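Local coordinates for flagellar basal body protein (Helicobacter pylori, PDB 5NPY) that probably builds the flagellar hook, the curved joint through which the basal body rod turns the filament, at residues L177-D182 with G488-A493; L183-V188 with N496-P501; I195-N200 with H428-A433. All blocks are in the same frame, centred on the assembly; numbering follows the deposited sequence.

Contact 1. Residues L177-D182 with G488-A493; sequences LQIPQD and GVISLA
I179 lies over I490 and L492, and L177 extends the contact at the I490 end. Segment 177-182 is irregular chain between strands 173-176 and 184-185. The opposing residues belong to strand 489-494. The backbones stay well apart, with the CA atoms of I179 and L492 at 9.5 Å, so the side chains bridge the gap.

The side chain of I179 forks toward two partners. Its CB points at the strand but stands back from it. CG2 is the branch that lies anti to the backbone N. It approaches the methyl CD1 of L492, with I179 CG2 to L492 CD1 at 4.1 Å. The other branch begins at CG1, which serves mainly as a spacer. Because chi2 is extended (172°), CD1 is carried away from the I179 backbone and toward I490. There I179 CD1 meets I490 CG2 at 3.7 Å, the shortest approach between the segments. The same methyl also comes near the end of the other I490 branch, with I179 CD1 to I490 CD1 at 4.2 Å. I490 therefore offers both of its methyl ends to one methyl of I179.

L177 adds a looser touch, with L177 CD1 to I490 CD1 at 4.3 Å. I490 CD1 thus has neighbours from both L177 and I179. All four residues are buried, and the contact is wholly apolar.

Other strands complete the surroundings. I490 also touches I484 and I505, while L492 touches F479, M482 and V502. On the loop side, the carbonyl O of I179 is hydrogen-bonded to R130 NH1. The arrangement is a loop closing over one face of an antiparallel meander, strands 477-484, 489-494 and 499-509. It joins early and late parts of the sequence in what is consistent with the D1 domain of FlgE-type hook proteins.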
loop_
_atom_site.group_PDB
_atom_site.type_symbol
_atom_site.label_atom_id
_atom_site.label_comp_id
_atom_site.label_asym_id
_atom_site.label_seq_id
_atom_site.Cartn_x
_atom_site.Cartn_y
_atom_site.Cartn_z
ATOM N N LEU A 177 -17.046 24.828 -19.789
ATOM C CA LEU A 177 -15.997 23.822 -19.678
ATOM C C LEU A 177 -14.744 24.283 -20.410
ATOM O O LEU A 177 -14.817 24.792 -21.532
ATOM C CB LEU A 177 -16.476 22.485 -20.245
ATOM C CG LEU A 177 -17.770 22.009 -19.591
ATOM C CD1 LEU A 177 -18.098 20.579 -20.017
ATOM C CD2 LEU A 177 -17.696 22.136 -18.058
ATOM N N GLN A 178 -13.591 24.098 -19.771
ATOM C CA GLN A 178 -12.305 24.509 -20.338
ATOM C C GLN A 178 -11.332 23.335 -20.251
ATOM O O GLN A 178 -10.762 23.056 -19.190
ATOM C CB GLN A 178 -11.751 25.735 -19.625
ATOM C CG GLN A 178 -10.481 26.269 -20.266
ATOM C CD GLN A 178 -9.747 27.271 -19.394
ATOM O OE1 GLN A 178 -10.013 27.390 -18.194
ATOM N NE2 GLN A 178 -8.812 27.999 -19.997
ATOM N N ILE A 179 -11.142 22.652 -21.371
ATOM C CA ILE A 179 -10.200 21.545 -21.442
ATOM C C ILE A 179 -9.165 21.886 -22.504
ATOM O O ILE A 179 -9.375 21.582 -23.688
ATOM C CB ILE A 179 -10.917 20.225 -21.757
ATOM C CG1 ILE A 179 -12.015 19.959 -20.725
ATOM C CG2 ILE A 179 -9.929 19.070 -21.816
ATOM C CD1 ILE A 179 -12.888 18.782 -21.061
ATOM N N PRO A 180 -8.054 22.522 -22.140
ATOM C CA PRO A 180 -7.025 22.856 -23.136
ATOM C C PRO A 180 -6.423 21.603 -23.762
ATOM O O PRO A 180 -6.670 20.470 -23.340
ATOM C CB PRO A 180 -5.978 23.640 -22.334
ATOM C CG PRO A 180 -6.695 24.078 -21.074
ATOM C CD PRO A 180 -7.724 23.032 -20.797
ATOM N N GLN A 181 -5.597 21.832 -24.789
ATOM C CA GLN A 181 -5.012 20.749 -25.577
ATOM C C GLN A 181 -3.701 20.241 -24.976
ATOM O O GLN A 181 -3.588 19.065 -24.618
ATOM C CB GLN A 181 -4.799 21.212 -27.022
ATOM C CG GLN A 181 -4.251 20.133 -27.951
ATOM C CD GLN A 181 -4.250 20.550 -29.407
ATOM O OE1 GLN A 181 -4.126 21.737 -29.735
ATOM N NE2 GLN A 181 -4.393 19.573 -30.294
ATOM N N ASP A 182 -2.695 21.110 -24.883
ATOM C CA ASP A 182 -1.454 20.736 -24.217
ATOM C C ASP A 182 -1.692 20.635 -22.718
ATOM O O ASP A 182 -1.580 21.630 -21.994
ATOM C CB ASP A 182 -0.338 21.740 -24.521
ATOM C CG ASP A 182 0.898 21.521 -23.652
ATOM O OD1 ASP A 182 1.635 20.542 -23.894
ATOM O OD2 ASP A 182 1.130 22.328 -22.726
ATOM N N GLY A 488 -21.902 11.584 -20.536
ATOM C CA GLY A 488 -21.311 12.894 -20.682
ATOM C C GLY A 488 -20.117 13.152 -19.800
ATOM O O GLY A 488 -19.538 14.241 -19.877
ATOM N N VAL A 489 -19.712 12.181 -18.984
ATOM C CA VAL A 489 -18.581 12.371 -18.091
ATOM C C VAL A 489 -17.288 12.335 -18.896
ATOM O O VAL A 489 -17.047 11.406 -19.679
ATOM C CB VAL A 489 -18.596 11.309 -16.981
ATOM C CG1 VAL A 489 -17.354 11.432 -16.102
ATOM C CG2 VAL A 489 -19.857 11.460 -16.142
ATOM N N ILE A 490 -16.448 13.349 -18.703
ATOM C CA ILE A 490 -15.258 13.580 -19.516
ATOM C C ILE A 490 -14.034 13.275 -18.667
ATOM O O ILE A 490 -13.768 13.968 -17.675
ATOM C CB ILE A 490 -15.212 15.026 -20.039
ATOM C CG1 ILE A 490 -16.494 15.344 -20.822
ATOM C CG2 ILE A 490 -13.924 15.285 -20.861
ATOM C CD1 ILE A 490 -16.562 16.768 -21.324
ATOM N N SER A 491 -13.278 12.261 -19.064
ATOM C CA SER A 491 -12.050 11.888 -18.379
ATOM C C SER A 491 -10.861 12.020 -19.323
ATOM O O SER A 491 -10.989 11.857 -20.542
ATOM C CB SER A 491 -12.123 10.457 -17.857
ATOM O OG SER A 491 -13.395 10.201 -17.299
ATOM N N LEU A 492 -9.703 12.302 -18.746
ATOM C CA LEU A 492 -8.454 12.403 -19.488
ATOM C C LEU A 492 -7.508 11.289 -19.049
ATOM O O LEU A 492 -7.356 11.035 -17.851
ATOM C CB LEU A 492 -7.814 13.779 -19.272
ATOM C CG LEU A 492 -8.711 14.964 -19.657
ATOM C CD1 LEU A 492 -8.030 16.301 -19.405
ATOM C CD2 LEU A 492 -9.142 14.858 -21.121
ATOM N N ALA A 493 -6.896 10.615 -20.015
ATOM C CA ALA A 493 -5.842 9.646 -19.747
ATOM C C ALA A 493 -4.480 10.278 -20.000
ATOM O O ALA A 493 -4.330 11.174 -20.835
ATOM C CB ALA A 493 -5.984 8.396 -20.616
#

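Contact 2. Residues L183-V188 with N496-P501; sequences LTYQPV and NGVVEP
Y185 and N496 are the nearest backbone pair, with their CA atoms 8.5 Å apart. Y185 sits on the short strand 184-185. N496 belongs to the turn that leads into strand 499-509. An Asx turn shapes this turn: N496 OD1 accepts from the backbone N of V498 at 3.1 Å, with the donor tilted above the carbonyl plane.

The ring of Y185 spans the gap and meets three side chains. Its CG is anti to the backbone N (chi1 -174°), which sends the ring toward segment 496-501. The amide of N496 stands almost upright to the ring, the planes 81° apart. N496 ND2 approaches Y185 CD2 obliquely at 3.4 Å. That nitrogen has its hydrogen bond elsewhere, to the carbonyl O of P475. Further along the ring, V498 CG1 touches Y185 CE1 at 4.0 Å, an apolar contact. At the phenol end, Y185 OH gives a weak hydrogen bond to E500 OE2 at 3.3 Å. The position of this hydroxyl is less certain. E500 OE2 lies at the ring edge, near its plane, while the carboxylate is turned 86° against the ring.

E500 is buried and held mainly by others. Its OE1 forms a salt bridge with K151, and its OE2 is hydrogen-bonded to S159 OG. The rings of Y185 and F494 also pack edge-to-face.

The chemistry is mixed. The ring packs against apolar and amide groups, and its hydroxyl adds little to a carboxylate that already has stronger partners. K151 would probably help keep buried E500 ionised.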
loop_
_atom_site.group_PDB
_atom_site.type_symbol
_atom_site.label_atom_id
_atom_site.label_comp_id
_atom_site.label_asym_id
_atom_site.label_seq_id
_atom_site.Cartn_x
_atom_site.Cartn_y
_atom_site.Cartn_z
ATOM N N LEU A 183 -2.032 19.439 -22.243
ATOM C CA LEU A 183 -2.286 19.203 -20.829
ATOM C C LEU A 183 -1.255 18.215 -20.302
ATOM O O LEU A 183 -1.190 17.072 -20.769
ATOM C CB LEU A 183 -3.707 18.678 -20.605
ATOM C CG LEU A 183 -4.705 19.646 -19.974
ATOM C CD1 LEU A 183 -4.513 19.726 -18.475
ATOM C CD2 LEU A 183 -4.540 21.011 -20.576
ATOM N N THR A 184 -0.442 18.659 -19.348
ATOM C CA THR A 184 0.413 17.752 -18.600
ATOM C C THR A 184 -0.264 17.376 -17.289
ATOM O O THR A 184 -1.237 17.997 -16.858
ATOM C CB THR A 184 1.797 18.364 -18.327
ATOM O OG1 THR A 184 1.667 19.616 -17.635
ATOM C CG2 THR A 184 2.570 18.566 -19.645
ATOM N N TYR A 185 0.250 16.321 -16.672
ATOM C CA TYR A 185 -0.196 15.869 -15.359
ATOM C C TYR A 185 0.879 16.225 -14.348
ATOM O O TYR A 185 1.996 15.709 -14.437
ATOM C CB TYR A 185 -0.437 14.362 -15.354
ATOM C CG TYR A 185 -1.038 13.865 -14.074
ATOM C CD1 TYR A 185 -2.411 13.725 -13.949
ATOM C CD2 TYR A 185 -0.243 13.538 -12.993
ATOM C CE1 TYR A 185 -2.975 13.272 -12.785
ATOM C CE2 TYR A 185 -0.799 13.086 -11.820
ATOM C CZ TYR A 185 -2.169 12.959 -11.724
ATOM O OH TYR A 185 -2.747 12.504 -10.571
ATOM N N GLN A 186 0.559 17.094 -13.399
ATOM C CA GLN A 186 1.578 17.496 -12.438
ATOM C C GLN A 186 1.875 16.320 -11.513
ATOM O O GLN A 186 0.943 15.644 -11.044
ATOM C CB GLN A 186 1.181 18.731 -11.624
ATOM C CG GLN A 186 1.173 20.061 -12.406
ATOM C CD GLN A 186 2.538 20.520 -12.912
ATOM O OE1 GLN A 186 3.429 19.710 -13.198
ATOM N NE2 GLN A 186 2.697 21.834 -13.052
ATOM N N PRO A 187 3.143 16.012 -11.261
ATOM C CA PRO A 187 3.460 14.962 -10.294
ATOM C C PRO A 187 3.085 15.402 -8.886
ATOM O O PRO A 187 2.830 16.583 -8.615
ATOM C CB PRO A 187 4.975 14.775 -10.457
ATOM C CG PRO A 187 5.461 16.069 -11.024
ATOM C CD PRO A 187 4.354 16.546 -11.914
ATOM N N VAL A 188 3.003 14.410 -8.001
ATOM C CA VAL A 188 2.629 14.612 -6.605
ATOM C C VAL A 188 3.684 13.972 -5.709
ATOM O O VAL A 188 4.118 12.839 -5.951
ATOM C CB VAL A 188 1.233 14.029 -6.288
ATOM C CG1 VAL A 188 0.820 14.362 -4.844
ATOM C CG2 VAL A 188 0.202 14.549 -7.260
ATOM N N ASN A 496 1.300 8.316 -17.554
ATOM C CA ASN A 496 1.552 7.558 -16.343
ATOM C C ASN A 496 0.441 6.572 -16.025
ATOM O O ASN A 496 0.446 5.959 -14.948
ATOM C CB ASN A 496 1.771 8.510 -15.166
ATOM C CG ASN A 496 0.654 9.523 -15.021
ATOM O OD1 ASN A 496 -0.434 9.341 -15.570
ATOM N ND2 ASN A 496 0.920 10.609 -14.283
ATOM N N GLY A 497 -0.531 6.385 -16.912
ATOM C CA GLY A 497 -1.583 5.432 -16.644
ATOM C C GLY A 497 -2.659 5.925 -15.708
ATOM O O GLY A 497 -3.405 5.108 -15.159
ATOM N N VAL A 498 -2.766 7.238 -15.508
ATOM C CA VAL A 498 -3.813 7.827 -14.683
ATOM C C VAL A 498 -4.941 8.291 -15.589
ATOM O O VAL A 498 -4.702 8.946 -16.612
ATOM C CB VAL A 498 -3.285 8.995 -13.834
ATOM C CG1 VAL A 498 -4.386 9.514 -12.968
ATOM C CG2 VAL A 498 -2.114 8.546 -12.987
ATOM N N VAL A 499 -6.168 7.949 -15.206
ATOM C CA VAL A 499 -7.382 8.347 -15.903
ATOM C C VAL A 499 -8.302 8.989 -14.872
ATOM O O VAL A 499 -8.827 8.301 -13.987
ATOM C CB VAL A 499 -8.069 7.157 -16.584
ATOM C CG1 VAL A 499 -9.432 7.563 -17.101
ATOM C CG2 VAL A 499 -7.192 6.623 -17.708
ATOM N N GLU A 500 -8.488 10.299 -14.972
ATOM C CA GLU A 500 -9.361 10.982 -14.034
ATOM C C GLU A 500 -10.375 11.802 -14.811
ATOM O O GLU A 500 -10.018 12.474 -15.783
ATOM C CB GLU A 500 -8.587 11.913 -13.084
ATOM C CG GLU A 500 -7.437 11.246 -12.351
ATOM C CD GLU A 500 -6.861 12.118 -11.251
ATOM O OE1 GLU A 500 -7.309 13.277 -11.099
ATOM O OE2 GLU A 500 -5.961 11.633 -10.536
ATOM N N PRO A 501 -11.638 11.769 -14.407
ATOM C CA PRO A 501 -12.609 12.684 -14.999
ATOM C C PRO A 501 -12.242 14.120 -14.657
ATOM O O PRO A 501 -11.588 14.387 -13.647
ATOM C CB PRO A 501 -13.931 12.262 -14.353
ATOM C CG PRO A 501 -13.526 11.638 -13.060
ATOM C CD PRO A 501 -12.224 10.958 -13.325
#

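Contact 3. Residues I195-N200 with H428-A433; sequences ISVNLN and HKMKSA
M430 meets V197 and L199 through a single atom, its terminal methyl CE. All the contacts across the segments are apolar. M430 CE lies 4.1 Å from L199 CD1 and 4.3 Å from V197 CG1. The M430 chain runs extended as far as SD and then bends at chi3 (-95°). That bend turns CE toward both residues. L199 reaches the methyl with one branch only, and V197 likewise uses a single methyl.

Further apolar neighbours come from other strands. M430 also rests on V421 and F423 of strand 411-423, and L199 touches F423, Y357 and Y377. V197 packs on T359 and Y377.

Hydrogen bonds hold N198, between V197 and L199, and H428, each to partners outside the two segments. N198 OD1 accepts from the backbone N of L459, and N198 ND2 donates to the carbonyl O of D463. H428 ND1 is hydrogen-bonded to D458 OD1.

Strands 192-198 and 430-431 belong to different sheets, so the methionine methyl helps fill the interface between them. With only dispersion and burial of apolar surface at work, the contact has no strict directional demand.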
loop_
_atom_site.group_PDB
_atom_site.type_symbol
_atom_site.label_atom_id
_atom_site.label_comp_id
_atom_site.label_asym_id
_atom_site.label_seq_id
_atom_site.Cartn_x
_atom_site.Cartn_y
_atom_site.Cartn_z
ATOM N N ILE A 195 0.834 -0.158 3.002
ATOM C CA ILE A 195 0.948 -1.408 2.251
ATOM C C ILE A 195 0.183 -2.509 2.975
ATOM O O ILE A 195 0.080 -2.537 4.208
ATOM C CB ILE A 195 2.407 -1.859 2.001
ATOM C CG1 ILE A 195 3.128 -2.134 3.321
ATOM C CG2 ILE A 195 3.132 -0.848 1.110
ATOM C CD1 ILE A 195 4.490 -2.795 3.171
ATOM N N SER A 196 -0.389 -3.400 2.186
ATOM C CA SER A 196 -0.914 -4.662 2.675
ATOM C C SER A 196 0.042 -5.740 2.188
ATOM O O SER A 196 0.293 -5.849 0.986
ATOM C CB SER A 196 -2.347 -4.911 2.194
ATOM O OG SER A 196 -2.587 -4.476 0.857
ATOM N N VAL A 197 0.602 -6.493 3.132
ATOM C CA VAL A 197 1.555 -7.563 2.871
ATOM C C VAL A 197 1.167 -8.757 3.730
ATOM O O VAL A 197 0.760 -8.609 4.891
ATOM C CB VAL A 197 3.010 -7.118 3.171
ATOM C CG1 VAL A 197 3.175 -6.636 4.631
ATOM C CG2 VAL A 197 3.970 -8.209 2.898
ATOM N N ASN A 198 1.282 -9.941 3.167
ATOM C CA ASN A 198 1.149 -11.149 3.951
ATOM C C ASN A 198 2.550 -11.650 4.229
ATOM O O ASN A 198 3.399 -11.639 3.334
ATOM C CB ASN A 198 0.309 -12.193 3.220
ATOM C CG ASN A 198 0.121 -13.427 4.048
ATOM O OD1 ASN A 198 -0.721 -13.432 4.950
ATOM N ND2 ASN A 198 0.848 -14.491 3.729
ATOM N N LEU A 199 2.803 -12.058 5.468
ATOM C CA LEU A 199 4.127 -12.530 5.864
ATOM C C LEU A 199 4.004 -13.988 6.278
ATOM O O LEU A 199 3.414 -14.293 7.316
ATOM C CB LEU A 199 4.706 -11.682 6.996
ATOM C CG LEU A 199 4.982 -10.174 6.739
ATOM C CD1 LEU A 199 5.441 -9.493 8.004
ATOM C CD2 LEU A 199 6.002 -9.926 5.658
ATOM N N ASN A 200 4.546 -14.873 5.471
ATOM C CA ASN A 200 4.446 -16.299 5.755
ATOM C C ASN A 200 5.741 -16.775 6.385
ATOM O O ASN A 200 6.827 -16.534 5.829
ATOM C CB ASN A 200 4.159 -17.084 4.474
ATOM C CG ASN A 200 3.792 -18.562 4.741
ATOM O OD1 ASN A 200 4.532 -19.287 5.390
ATOM N ND2 ASN A 200 2.648 -18.995 4.225
ATOM N N HIS A 428 -6.052 -12.984 11.560
ATOM C CA HIS A 428 -4.626 -12.911 11.281
ATOM C C HIS A 428 -4.176 -11.520 10.849
ATOM O O HIS A 428 -3.225 -11.395 10.082
ATOM C CB HIS A 428 -4.260 -14.001 10.287
ATOM C CG HIS A 428 -4.358 -15.359 10.901
ATOM N ND1 HIS A 428 -3.267 -16.015 11.430
ATOM C CD2 HIS A 428 -5.434 -16.136 11.175
ATOM C CE1 HIS A 428 -3.660 -17.164 11.950
ATOM N NE2 HIS A 428 -4.971 -17.259 11.812
ATOM N N LYS A 429 -4.814 -10.470 11.380
ATOM C CA LYS A 429 -4.507 -9.097 10.981
ATOM C C LYS A 429 -3.277 -8.590 11.706
ATOM O O LYS A 429 -3.051 -8.917 12.875
ATOM C CB LYS A 429 -5.682 -8.160 11.264
ATOM C CG LYS A 429 -7.035 -8.606 10.677
ATOM C CD LYS A 429 -7.060 -8.592 9.145
ATOM C CE LYS A 429 -8.470 -8.821 8.626
ATOM N NZ LYS A 429 -8.507 -9.041 7.151
ATOM N N MET A 430 -2.483 -7.789 11.005
ATOM C CA MET A 430 -1.278 -7.197 11.574
ATOM C C MET A 430 -1.603 -6.130 12.624
ATOM O O MET A 430 -2.547 -5.351 12.478
ATOM C CB MET A 430 -0.423 -6.571 10.462
ATOM C CG MET A 430 0.976 -6.134 10.902
ATOM S SD MET A 430 1.896 -5.076 9.734
ATOM C CE MET A 430 2.830 -6.419 8.902
ATOM N N LYS A 431 -0.735 -6.047 13.641
ATOM C CA LYS A 431 -0.805 -5.090 14.750
ATOM C C LYS A 431 0.459 -4.238 14.719
ATOM O O LYS A 431 1.541 -4.727 15.051
ATOM C CB LYS A 431 -0.898 -5.816 16.094
ATOM C CG LYS A 431 -2.222 -6.479 16.442
ATOM C CD LYS A 431 -2.161 -6.955 17.904
ATOM C CE LYS A 431 -3.523 -7.054 18.563
ATOM N NZ LYS A 431 -4.028 -5.744 19.046
ATOM N N SER A 432 0.343 -2.973 14.333
ATOM C CA SER A 432 1.539 -2.152 14.198
ATOM C C SER A 432 1.136 -0.688 14.166
ATOM O O SER A 432 -0.028 -0.344 13.965
ATOM C CB SER A 432 2.341 -2.506 12.938
ATOM O OG SER A 432 1.598 -2.162 11.778
ATOM N N ALA A 433 2.131 0.172 14.343
ATOM C CA ALA A 433 1.937 1.607 14.407
ATOM C C ALA A 433 2.661 2.275 13.251
ATOM O O ALA A 433 3.792 1.890 12.926
ATOM C CB ALA A 433 2.465 2.184 15.740
#

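Contacts 1 and 2 are neighbours, with centres about 12 Å apart, and their segments alternate along the chain. Their later segments lie on adjacent antiparallel strands, 489-494 and 499-509, joined by a probable hydrogen bond from L492 N to E500 O at 3.0 Å. Their earlier segments are consecutive, so residues 177-188 reach this pair of strands through side chains, while strand 184-185 itself pairs with strand 477-484. Contact 3 is remote: its centre is about 40 Å from that of contact 1 and about 31 Å from that of contact 2. It is nested within the chain loops that both close. The elongated molecule thus leaves one domain after strand 184-185, builds other domains, and returns through strand 477-484 to complete the first.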